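Local coordinates for outer membrane usher protein PapC (Escherichia coli, PDB 3L48), which forms, as a whole usher, an outer-membrane pore that exports and assembles pilus subunits, this chain being its C-terminal Ig-like domain, at residues Ser20-Val28 / Met38-Leu47; Gly49-Ser57 / Gln67-Ile75. One frame throughout, in Å; residues are numbered along the deposited sequence. Where two conformers were deposited one is given.

Interaction 1: residues Ser20-Val28 / Met38-Leu47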
loop_
_atom_site.group_PDB
_atom_site.type_symbol
_atom_site.label_atom_id
_atom_site.label_comp_id
_atom_site.label_asym_id
_atom_site.label_seq_id
_atom_site.Cartn_x
_atom_site.Cartn_y
_atom_site.Cartn_z
ATOM N N SER A 20 -1.982 8.275 11.196
ATOM C CA SER A 20 -2.866 8.904 10.219
ATOM C C SER A 20 -3.113 7.996 9.016
ATOM O O SER A 20 -2.498 6.937 8.890
ATOM C CB SER A 20 -2.311 10.261 9.772
ATOM O OG SER A 20 -1.070 10.121 9.101
ATOM N N GLN A 21 -4.019 8.415 8.139
ATOM C CA GLN A 21 -4.375 7.634 6.960
ATOM C C GLN A 21 -3.959 8.353 5.684
ATOM O O GLN A 21 -4.181 9.556 5.548
ATOM C CB GLN A 21 -5.886 7.395 6.917
ATOM C CG GLN A 21 -6.458 6.721 8.146
ATOM C CD GLN A 21 -7.970 6.621 8.107
ATOM O OE1 GLN A 21 -8.555 5.685 8.654
ATOM N NE2 GLN A 21 -8.612 7.583 7.452
ATOM N N PRO A 22 -3.357 7.616 4.739
ATOM C CA PRO A 22 -3.102 8.214 3.425
ATOM C C PRO A 22 -4.430 8.688 2.844
ATOM O O PRO A 22 -5.456 8.044 3.074
ATOM C CB PRO A 22 -2.543 7.048 2.604
ATOM C CG PRO A 22 -2.030 6.066 3.622
ATOM C CD PRO A 22 -2.934 6.207 4.812
ATOM N N PRO A 23 -4.420 9.807 2.107
ATOM C CA PRO A 23 -5.669 10.422 1.646
ATOM C C PRO A 23 -6.373 9.645 0.535
ATOM O O PRO A 23 -5.737 8.972 -0.274
ATOM C CB PRO A 23 -5.213 11.791 1.124
ATOM C CG PRO A 23 -3.783 11.579 0.726
ATOM C CD PRO A 23 -3.232 10.593 1.721
ATOM N N PHE A 24 -7.698 9.750 0.531
ATOM C CA PHE A 24 -8.553 9.270 -0.545
ATOM C C PHE A 24 -8.006 9.716 -1.901
ATOM O O PHE A 24 -7.917 10.911 -2.178
ATOM C CB PHE A 24 -9.957 9.843 -0.326
ATOM C CG PHE A 24 -10.986 9.372 -1.314
ATOM C CD1 PHE A 24 -11.294 10.134 -2.430
ATOM C CD2 PHE A 24 -11.675 8.188 -1.108
ATOM C CE1 PHE A 24 -12.255 9.712 -3.333
ATOM C CE2 PHE A 24 -12.638 7.760 -2.010
ATOM C CZ PHE A 24 -12.927 8.527 -3.124
ATOM N N GLY A 25 -7.631 8.758 -2.744
ATOM C CA GLY A 25 -7.152 9.083 -4.077
ATOM C C GLY A 25 -5.650 8.957 -4.248
ATOM O O GLY A 25 -5.125 9.177 -5.337
ATOM N N ALA A 26 -4.952 8.614 -3.169
ATOM C CA ALA A 26 -3.521 8.343 -3.249
ATOM C C ALA A 26 -3.289 7.085 -4.087
ATOM O O ALA A 26 -4.145 6.205 -4.142
ATOM C CB ALA A 26 -2.937 8.165 -1.855
ATOM N N SER A 27 -2.136 7.000 -4.742
ATOM C CA SER A 27 -1.813 5.816 -5.530
ATOM C C SER A 27 -0.783 4.938 -4.827
ATOM O O SER A 27 0.062 5.427 -4.082
ATOM C CB SER A 27 -1.304 6.207 -6.919
ATOM O OG SER A 27 -0.084 6.915 -6.822
ATOM N N VAL A 28 -0.863 3.636 -5.073
ATOM C CA VAL A 28 0.081 2.683 -4.507
ATOM C C VAL A 28 0.833 2.011 -5.648
ATOM O O VAL A 28 0.223 1.429 -6.547
ATOM C CB VAL A 28 -0.635 1.609 -3.672
ATOM C CG1 VAL A 28 0.381 0.741 -2.949
ATOM C CG2 VAL A 28 -1.580 2.260 -2.678
ATOM N N MET A 38 -5.422 2.065 -5.741
ATOM C CA MET A 38 -5.632 3.423 -5.271
ATOM C C MET A 38 -6.274 3.378 -3.894
ATOM O O MET A 38 -7.080 2.494 -3.609
ATOM C CB MET A 38 -6.548 4.168 -6.240
ATOM C CG MET A 38 -6.087 4.110 -7.678
ATOM S SD MET A 38 -4.708 5.219 -7.965
ATOM C CE MET A 38 -5.567 6.792 -7.880
ATOM N N VAL A 39 -5.914 4.331 -3.040
ATOM C CA VAL A 39 -6.467 4.382 -1.696
ATOM C C VAL A 39 -7.883 4.940 -1.729
ATOM O O VAL A 39 -8.133 5.998 -2.303
ATOM C CB VAL A 39 -5.608 5.258 -0.768
ATOM C CG1 VAL A 39 -6.138 5.196 0.662
ATOM C CG2 VAL A 39 -4.157 4.812 -0.819
ATOM N N ALA A 40 -8.814 4.224 -1.115
ATOM C CA ALA A 40 -10.178 4.717 -1.007
ATOM C C ALA A 40 -10.367 5.423 0.330
ATOM O O ALA A 40 -9.480 6.132 0.808
ATOM C CB ALA A 40 -11.168 3.576 -1.164
ATOM N N ASP A 41 -11.536 5.252 0.935
ATOM C CA ASP A 41 -11.794 5.891 2.214
ATOM C C ASP A 41 -11.205 5.079 3.365
ATOM O O ASP A 41 -10.969 3.875 3.242
ATOM C CB ASP A 41 -13.293 6.138 2.419
ATOM C CG ASP A 41 -14.138 4.913 2.123
ATOM O OD1 ASP A 41 -13.894 4.247 1.094
ATOM O OD2 ASP A 41 -15.058 4.624 2.917
ATOM N N GLU A 42 -10.955 5.761 4.477
ATOM C CA GLU A 42 -10.398 5.138 5.679
ATOM C C GLU A 42 -9.091 4.368 5.462
ATOM O O GLU A 42 -8.845 3.353 6.109
ATOM C CB GLU A 42 -11.444 4.229 6.338
ATOM C CG GLU A 42 -12.664 4.976 6.874
ATOM C CD GLU A 42 -12.316 5.948 8.000
ATOM O OE1 GLU A 42 -11.304 5.724 8.696
ATOM O OE2 GLU A 42 -13.054 6.939 8.189
ATOM N N GLY A 43 -8.251 4.858 4.558
ATOM C CA GLY A 43 -6.950 4.253 4.337
ATOM C C GLY A 43 -6.964 2.855 3.738
ATOM O O GLY A 43 -5.939 2.174 3.720
ATOM N N LEU A 44 -8.118 2.427 3.237
ATOM C CA LEU A 44 -8.233 1.112 2.611
ATOM C C LEU A 44 -7.795 1.154 1.145
ATOM O O LEU A 44 -8.198 2.045 0.395
ATOM C CB LEU A 44 -9.672 0.594 2.730
ATOM C CG LEU A 44 -10.066 -0.670 1.960
ATOM C CD1 LEU A 44 -9.232 -1.868 2.389
ATOM C CD2 LEU A 44 -11.551 -0.961 2.140
ATOM N N ALA A 45 -6.968 0.192 0.743
ATOM C CA ALA A 45 -6.542 0.082 -0.652
ATOM C C ALA A 45 -6.508 -1.363 -1.145
ATOM O O ALA A 45 -5.721 -2.173 -0.659
ATOM C CB ALA A 45 -5.177 0.732 -0.851
ATOM N N TRP A 46 -7.359 -1.677 -2.117
ATOM C CA TRP A 46 -7.314 -2.977 -2.774
ATOM C C TRP A 46 -6.191 -2.989 -3.800
ATOM O O TRP A 46 -6.194 -2.199 -4.746
ATOM C CB TRP A 46 -8.647 -3.280 -3.457
ATOM C CG TRP A 46 -9.726 -3.679 -2.507
ATOM C CD1 TRP A 46 -9.781 -3.415 -1.165
ATOM C CD2 TRP A 46 -10.916 -4.410 -2.824
ATOM N NE1 TRP A 46 -10.930 -3.943 -0.629
ATOM C CE2 TRP A 46 -11.643 -4.554 -1.622
ATOM C CE3 TRP A 46 -11.434 -4.953 -4.002
ATOM C CZ2 TRP A 46 -12.865 -5.223 -1.574
ATOM C CZ3 TRP A 46 -12.646 -5.617 -3.947
ATOM C CH2 TRP A 46 -13.348 -5.746 -2.743
ATOM N N LEU A 47 -5.229 -3.883 -3.610
ATOM C CA LEU A 47 -4.062 -3.937 -4.481
ATOM C C LEU A 47 -4.064 -5.179 -5.374
ATOM O O LEU A 47 -4.258 -6.300 -4.900
ATOM C CB LEU A 47 -2.782 -3.886 -3.649
ATOM C CG LEU A 47 -2.701 -2.749 -2.628
ATOM C CD1 LEU A 47 -1.491 -2.925 -1.728
ATOM C CD2 LEU A 47 -2.663 -1.398 -3.321
HETATM O O HOH W 1 -8.271 7.199 3.011
#
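The backbones of G25, A26 and V39 exchange two hydrogen bonds, G25 N to V39 O and V39 N to A26 O, both 2.8 Å and nearly straight, next to the antiparallel, non-hydrogen-bonded pair S27 and M38. G25 and A26 belong to a type II turn from P23 to A26; at the positive phi of G25 a side chain would jam against the preceding carbonyl. V39 carries the apolar centre. With CG1 anti to the backbone N (chi1 -175°), that methyl lies by the carbonyl oxygens of P22 and P23, while CG2 rests 3.7 Å from A26 CB and also meets V28 CG2. V28 and L47 cross at about a right angle, L47 CD2 approaching V28 CB to 3.6 Å. On the outer side, the twice-bent chain of M38 folds back along the neighbouring segment, bringing SD to 3.7 Å from S27 CB and its methyl CE near G25 O. F24 meets the other segment through one corner of its ring, CD2, which lies 3.4 Å from A40 C, with D41 N at the ring edge. Farther along, the extended chain of Q21 runs out to the carboxylate of E42. An alanine in place of Q21 removes that long polar chain and would probably leave the E42 carboxylate without its neighbour and freer to turn. A water joins the main chains of the two segments, donating to P22 O and A40 O and accepting from G43 N at 2.8 Å. The contact illustrates how backbone bonding and apolar packing share the work: strand-like bonds and a shared water take up main-chain polar groups of G25, A26, V39, P22, A40 and G43 where the chain passes from one sheet of the sandwich to the other, and V28, V39 and L47 supply the apolar filling between the sheets.

Interaction 2: residues Gly49-Ser57 / Gln67-Ile75; sequences GVTPGETLS and QVNVPETAI
The antiparallel hairpin of strands 55-59 and 64-69 continues here into two facing turns. L56 and V68 form a hydrogen-bonded pair of it, L56 N to V68 O and V68 N to L56 O, both 2.9 Å, and V70 N extends the ladder by reaching E54 O at 3.0 Å, nearly along the C=O axis. On the face of L56 and V68, apolar groups interlock: V68 CG2 touches L56 CB at 3.6 Å, and V70, with CG2 anti to its carbonyl carbon, brings that methyl to 3.8 Å from both L56 CG and V50 CG1. L10 and L36 of other strands join this buried cluster. The opposite face carries T55 and N69 side by side and the extended chain of Q67, which runs past the methyl of T55. Beyond the strands, the type II turn from T51 to E54 is braced by its own glutamate, whose OE2 takes T51 N from above the carboxylate plane in a straight bond (174°). This turn lies against the type I turn from P71 to A74: P52 CG sits 3.4 Å from A74 O, G53 N makes weak bonds to V70 O and P71 O, and E72 OE1 packs against G53 CA, where any side chain would collide with it. A water links G53 O to E72 OE2. An antiparallel hairpin whose L56 and V68 face turns into the core, with T55, Q67 and N69 on the other, fits the Greek-key, Ig-like sandwich of this domain.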
loop_
_atom_site.group_PDB
_atom_site.type_symbol
_atom_site.label_atom_id
_atom_site.label_comp_id
_atom_site.label_asym_id
_atom_site.label_seq_id
_atom_site.Cartn_x
_atom_site.Cartn_y
_atom_site.Cartn_z
ATOM N N GLY A 49 -2.051 -7.670 -8.160
ATOM C CA GLY A 49 -0.760 -8.119 -8.651
ATOM C C GLY A 49 0.407 -7.787 -7.745
ATOM O O GLY A 49 1.499 -7.478 -8.218
ATOM N N VAL A 50 0.177 -7.854 -6.437
ATOM C CA VAL A 50 1.224 -7.590 -5.460
ATOM C C VAL A 50 2.154 -8.789 -5.323
ATOM O O VAL A 50 1.711 -9.937 -5.333
ATOM C CB VAL A 50 0.637 -7.272 -4.070
ATOM C CG1 VAL A 50 1.744 -6.866 -3.100
ATOM C CG2 VAL A 50 -0.415 -6.182 -4.175
ATOM N N THR A 51 3.448 -8.516 -5.190
ATOM C CA THR A 51 4.430 -9.565 -4.959
ATOM C C THR A 51 4.789 -9.614 -3.482
ATOM O O THR A 51 5.227 -8.615 -2.916
ATOM C CB THR A 51 5.715 -9.326 -5.769
ATOM O OG1 THR A 51 5.384 -9.119 -7.148
ATOM C CG2 THR A 51 6.651 -10.520 -5.645
ATOM N N PRO A 52 4.593 -10.778 -2.848
ATOM C CA PRO A 52 4.950 -10.916 -1.432
ATOM C C PRO A 52 6.415 -10.556 -1.195
ATOM O O PRO A 52 7.291 -11.066 -1.889
ATOM C CB PRO A 52 4.722 -12.405 -1.160
ATOM C CG PRO A 52 3.696 -12.821 -2.171
ATOM C CD PRO A 52 4.002 -12.011 -3.399
ATOM N N GLY A 53 6.670 -9.676 -0.233
ATOM C CA GLY A 53 8.030 -9.309 0.114
ATOM C C GLY A 53 8.520 -8.011 -0.503
ATOM O O GLY A 53 9.562 -7.488 -0.104
ATOM N N GLU A 54 7.780 -7.481 -1.473
ATOM C CA GLU A 54 8.211 -6.267 -2.158
ATOM C C GLU A 54 7.921 -5.011 -1.342
ATOM O O GLU A 54 7.173 -5.046 -0.365
ATOM C CB GLU A 54 7.567 -6.155 -3.541
ATOM C CG GLU A 54 6.110 -5.732 -3.524
ATOM C CD GLU A 54 5.580 -5.423 -4.913
ATOM O OE1 GLU A 54 6.318 -4.801 -5.706
ATOM O OE2 GLU A 54 4.425 -5.793 -5.210
ATOM N N THR A 55 8.529 -3.904 -1.750
ATOM C CA THR A 55 8.297 -2.614 -1.116
ATOM C C THR A 55 7.413 -1.747 -2.001
ATOM O O THR A 55 7.747 -1.477 -3.154
ATOM C CB THR A 55 9.618 -1.863 -0.849
ATOM O OG1 THR A 55 10.437 -2.634 0.038
ATOM C CG2 THR A 55 9.342 -0.499 -0.221
ATOM N N LEU A 56 6.278 -1.319 -1.462
ATOM C CA LEU A 56 5.375 -0.456 -2.205
ATOM C C LEU A 56 5.535 0.977 -1.730
ATOM O O LEU A 56 5.856 1.225 -0.568
ATOM C CB LEU A 56 3.925 -0.904 -2.023
ATOM C CG LEU A 56 3.588 -2.360 -2.359
ATOM C CD1 LEU A 56 2.085 -2.590 -2.266
ATOM C CD2 LEU A 56 4.100 -2.736 -3.740
ATOM N N SER A 57 5.319 1.923 -2.634
ATOM C CA SER A 57 5.316 3.327 -2.257
ATOM C C SER A 57 3.907 3.892 -2.401
ATOM O O SER A 57 3.182 3.555 -3.338
ATOM C CB SER A 57 6.315 4.127 -3.096
ATOM O OG SER A 57 5.821 4.345 -4.402
ATOM N N GLN A 67 6.403 4.422 2.477
ATOM C CA GLN A 67 6.560 3.102 1.890
ATOM C C GLN A 67 6.135 2.007 2.854
ATOM O O GLN A 67 6.202 2.177 4.072
ATOM C CB GLN A 67 8.005 2.887 1.432
ATOM C CG GLN A 67 8.394 3.767 0.257
ATOM C CD GLN A 67 9.778 3.473 -0.278
ATOM O OE1 GLN A 67 10.016 3.552 -1.485
ATOM N NE2 GLN A 67 10.700 3.125 0.613
ATOM N N VAL A 68 5.684 0.887 2.293
ATOM C CA VAL A 68 5.266 -0.263 3.078
ATOM C C VAL A 68 6.027 -1.499 2.620
ATOM O O VAL A 68 6.419 -1.603 1.461
ATOM C CB VAL A 68 3.750 -0.535 2.929
ATOM C CG1 VAL A 68 2.941 0.703 3.297
ATOM C CG2 VAL A 68 3.435 -0.975 1.517
ATOM N N ASN A 69 6.243 -2.426 3.543
ATOM C CA ASN A 69 6.861 -3.701 3.216
ATOM C C ASN A 69 5.816 -4.807 3.228
ATOM O O ASN A 69 5.290 -5.167 4.282
ATOM C CB ASN A 69 7.987 -4.022 4.203
ATOM C CG ASN A 69 9.058 -2.952 4.233
ATOM O OD1 ASN A 69 9.453 -2.483 5.299
ATOM N ND2 ASN A 69 9.531 -2.555 3.057
ATOM N N VAL A 70 5.502 -5.334 2.051
ATOM C CA VAL A 70 4.535 -6.417 1.953
ATOM C C VAL A 70 5.137 -7.682 2.545
ATOM O O VAL A 70 6.167 -8.158 2.071
ATOM C CB VAL A 70 4.129 -6.683 0.498
ATOM C CG1 VAL A 70 3.123 -7.824 0.428
ATOM C CG2 VAL A 70 3.552 -5.420 -0.129
ATOM N N PRO A 71 4.501 -8.228 3.592
ATOM C CA PRO A 71 5.005 -9.446 4.234
ATOM C C PRO A 71 5.252 -10.561 3.217
ATOM O O PRO A 71 4.522 -10.678 2.230
ATOM C CB PRO A 71 3.869 -9.832 5.186
ATOM C CG PRO A 71 3.190 -8.540 5.495
ATOM C CD PRO A 71 3.265 -7.738 4.226
ATOM N N GLU A 72 6.282 -11.363 3.458
ATOM C CA GLU A 72 6.627 -12.463 2.569
ATOM C C GLU A 72 5.510 -13.502 2.576
ATOM O O GLU A 72 5.393 -14.313 1.656
ATOM C CB GLU A 72 7.935 -13.112 3.024
ATOM C CG GLU A 72 8.814 -13.613 1.894
ATOM C CD GLU A 72 9.600 -12.496 1.235
ATOM O OE1 GLU A 72 9.351 -12.217 0.043
ATOM O OE2 GLU A 72 10.467 -11.898 1.908
ATOM N N THR A 73 4.689 -13.467 3.621
ATOM C CA THR A 73 3.630 -14.452 3.803
ATOM C C THR A 73 2.280 -13.994 3.260
ATOM O O THR A 73 1.265 -14.652 3.474
ATOM C CB THR A 73 3.470 -14.823 5.284
ATOM O OG1 THR A 73 3.328 -13.628 6.059
ATOM C CG2 THR A 73 4.686 -15.589 5.766
ATOM N N ALA A 74 2.272 -12.869 2.556
ATOM C CA ALA A 74 1.038 -12.354 1.981
ATOM C C ALA A 74 0.489 -13.309 0.917
ATOM O O ALA A 74 1.222 -13.761 0.035
ATOM C CB ALA A 74 1.266 -10.969 1.397
ATOM N N ILE A 75 -0.800 -13.621 1.014
ATOM C CA ILE A 75 -1.466 -14.438 0.005
ATOM C C ILE A 75 -2.736 -13.754 -0.487
ATOM O O ILE A 75 -3.186 -12.767 0.100
ATOM C CB ILE A 75 -1.791 -15.857 0.518
ATOM C CG1 ILE A 75 -2.713 -15.797 1.738
ATOM C CG2 ILE A 75 -0.508 -16.610 0.839
ATOM C CD1 ILE A 75 -3.084 -17.160 2.285
HETATM O O HOH W 2 10.805 -8.805 2.038
#

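Starting from the N terminus, strand 10-16 precedes both contacts. Interaction 1 then closes the loop made by the hairpin of strands 27-29 and 35-38, after which the chain crosses to strand 44-47 in the other sheet. Interaction 2 opens only after that and closes the hairpin of strands 55-59 and 64-69, so the two follow in series, neither nested nor crossing. They lie on opposite sides of the domain centre, about 16 Å apart between centres, yet they meet in the interior: strands 27-29 and 55-59 are neighbours in one sheet, and L56 CD1 packs against L47 CD1 at 3.6 Å, joining that sheet to the three-stranded one.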